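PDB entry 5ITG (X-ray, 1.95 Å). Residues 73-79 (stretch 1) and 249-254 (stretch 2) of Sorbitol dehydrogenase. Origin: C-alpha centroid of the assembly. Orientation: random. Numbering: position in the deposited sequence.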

# COMPACT_ATOMS: atom_id res chain seq x y z
N GLU A 73 0.98 20.92 15.67
CA GLU A 73 1.53 22.26 15.84
C GLU A 73 2.54 22.57 14.75
O GLU A 73 2.57 23.68 14.22
CB GLU A 73 2.19 22.40 17.22
CG GLU A 73 1.21 22.26 18.37
CD GLU A 73 1.89 22.31 19.73
OE1 GLU A 73 2.72 21.42 20.02
OE2 GLU A 73 1.58 23.24 20.50
N GLU A 74 3.37 21.59 14.41
CA GLU A 74 4.37 21.78 13.38
C GLU A 74 3.73 22.02 12.02
O GLU A 74 4.24 22.79 11.20
CB GLU A 74 5.30 20.57 13.32
CG GLU A 74 6.08 20.34 14.60
CD GLU A 74 7.17 19.31 14.44
OE1 GLU A 74 6.87 18.17 14.05
OE2 GLU A 74 8.35 19.64 14.71
N PHE A 75 2.60 21.35 11.77
CA PHE A 75 1.87 21.51 10.51
C PHE A 75 1.31 22.93 10.43
O PHE A 75 1.55 23.66 9.47
CB PHE A 75 0.72 20.50 10.42
CG PHE A 75 1.08 19.23 9.69
CD1 PHE A 75 1.18 19.21 8.30
CD2 PHE A 75 1.32 18.05 10.39
CE1 PHE A 75 1.52 18.04 7.62
CE2 PHE A 75 1.67 16.87 9.72
CZ PHE A 75 1.76 16.87 8.33
N LYS A 76 0.55 23.32 11.45
CA LYS A 76 -0.04 24.65 11.49
C LYS A 76 1.05 25.72 11.39
O LYS A 76 0.84 26.76 10.77
CB LYS A 76 -0.83 24.84 12.79
CG LYS A 76 -2.02 23.89 12.94
CD LYS A 76 -3.12 24.18 11.92
CE LYS A 76 -3.76 25.55 12.16
NZ LYS A 76 -4.89 25.82 11.23
N ALA A 77 2.21 25.46 11.98
CA ALA A 77 3.32 26.41 11.95
C ALA A 77 3.79 26.70 10.52
O ALA A 77 4.22 27.81 10.22
CB ALA A 77 4.48 25.89 12.79
N GLN A 78 3.71 25.70 9.65
CA GLN A 78 4.14 25.88 8.27
C GLN A 78 2.95 26.06 7.34
O GLN A 78 3.06 25.82 6.13
CB GLN A 78 4.97 24.68 7.81
CG GLN A 78 6.31 24.56 8.50
CD GLN A 78 7.10 23.35 8.05
OE1 GLN A 78 8.21 23.11 8.52
NE2 GLN A 78 6.52 22.56 7.15
N ASP A 79 1.82 26.50 7.90
CA ASP A 79 0.60 26.70 7.14
C ASP A 79 0.20 25.41 6.43
O ASP A 79 -0.38 25.44 5.34
CB ASP A 79 0.79 27.83 6.11
CG ASP A 79 0.88 29.20 6.75
OD1 ASP A 79 -0.09 29.60 7.42
OD2 ASP A 79 1.91 29.88 6.58
N LEU A 249 15.59 23.77 2.26
CA LEU A 249 14.42 24.22 3.01
C LEU A 249 14.44 23.72 4.44
O LEU A 249 14.77 22.56 4.70
CB LEU A 249 13.15 23.71 2.33
CG LEU A 249 12.93 24.06 0.86
CD1 LEU A 249 11.78 23.24 0.30
CD2 LEU A 249 12.66 25.56 0.72
N ASP A 250 14.10 24.59 5.38
CA ASP A 250 14.07 24.20 6.79
C ASP A 250 12.69 23.62 7.07
O ASP A 250 11.87 24.23 7.76
CB ASP A 250 14.33 25.42 7.68
CG ASP A 250 14.26 25.08 9.16
OD1 ASP A 250 15.00 24.17 9.60
OD2 ASP A 250 13.47 25.72 9.89
N ASP A 251 12.44 22.44 6.52
CA ASP A 251 11.17 21.76 6.67
C ASP A 251 11.13 20.89 7.92
O ASP A 251 12.04 20.11 8.16
CB ASP A 251 10.93 20.88 5.44
CG ASP A 251 9.49 20.41 5.33
OD1 ASP A 251 8.72 20.59 6.29
OD2 ASP A 251 9.14 19.85 4.26
N ASP A 252 10.07 21.04 8.71
CA ASP A 252 9.92 20.23 9.91
C ASP A 252 9.26 18.89 9.57
O ASP A 252 9.40 17.91 10.31
CB ASP A 252 9.05 20.96 10.94
CG ASP A 252 9.84 21.94 11.78
OD1 ASP A 252 10.71 21.48 12.54
OD2 ASP A 252 9.60 23.16 11.68
N LEU A 253 8.57 18.85 8.44
CA LEU A 253 7.86 17.65 7.99
C LEU A 253 8.22 17.22 6.57
O LEU A 253 7.33 17.02 5.73
CB LEU A 253 6.36 17.91 8.09
CG LEU A 253 5.92 18.42 9.46
CD1 LEU A 253 4.54 19.04 9.37
CD2 LEU A 253 5.94 17.27 10.46
N PRO A 254 9.51 17.05 6.27
CA PRO A 254 9.92 16.64 4.93
C PRO A 254 9.73 15.14 4.72
O PRO A 254 9.84 14.37 5.66
CB PRO A 254 11.39 17.01 4.90
CG PRO A 254 11.82 16.63 6.28
CD PRO A 254 10.69 17.20 7.15

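The end of a helix meets an irregular loop in this contact, which buries 337 Å² summed over both sides and joins segments more than 170 residues apart in the chain. Its polar centre is the side-chain amide of Gln 78, the first residue to leave helical geometry after the helix that runs through Ala 77. The CA-to-CB bond of Gln 78 points toward the loop, and with chi1 at m and chi2 at t the side chain is extended, carrying both amide heteroatoms to the other stretch.

Each end of that amide finds a partner of the complementary kind. Gln 78 OE1 accepts a hydrogen bond from the backbone N of Asp 252 at 2.8 Å, with a nearly straight N-H...O angle of 164°. Gln 78 NE2 donates to Asp 251 OD1 at 3.1 Å and 155°, and also has a hydrogen-bonding partner just outside the two stretches. A glutamine suits this buried site because a single planar group supplies the acceptor that a main-chain NH requires and the donor that a carboxylate requires. Gln 78 OE1 also lies 3.4 Å from Asp 251 OD1, but both atoms are acceptors and no bond joins them.

Asp 251 in turn organises the loop. Its CA-to-CB bond points sideways, yet the end of the side chain comes nearer to the other stretch, at Gln 78, and Asp 251 OD1 takes a second hydrogen bond from the backbone N of Leu 253 at 2.8 Å. One carboxylate oxygen thus serves the glutamine amide and a main-chain NH of its own loop, while OD2 is satisfied elsewhere in the structure. The successive backbone NH groups of Asp 252 and Leu 253 are therefore both engaged, the first by Gln 78 and the second by Asp 251. The exception to this economy is the carbonyl oxygen of Asp 250, which is buried by the contact and has no partner anywhere in the model; the nearby Gln 78 OE1, 3.9 Å from Asp 250 O, is an acceptor and cannot help.

Beside this network lies an apolar contact. The CA-to-CB bond of Leu 253, which has the largest covered area of any residue here at 93 Å², points toward the other stretch, and Leu 253 CD1 lies over one face of the Phe 75 ring, 3.3 Å from the ring centroid and only 5° off its normal, a CH-pi arrangement. The CA-to-CB bond of Phe 75 points away from the loop, but the end of the side chain comes nearer, with chi1 at -94°, between rotamer wells. The CD1 methyl of Leu 253 sits squarely over the aromatic face, where its C-H groups meet the pi cloud.

Glu 74 borders both regions. Glu 74 OE1 lies 3.8 Å from Leu 253 CD2, whereas Glu 74 OE2 is 3.7 Å from Asp 252 OD1, bringing two like charges close together. This carboxylate pair offers no salt bridge; attraction across the contact rests instead on the two glutamine hydrogen bonds and the leucine-phenylalanine packing.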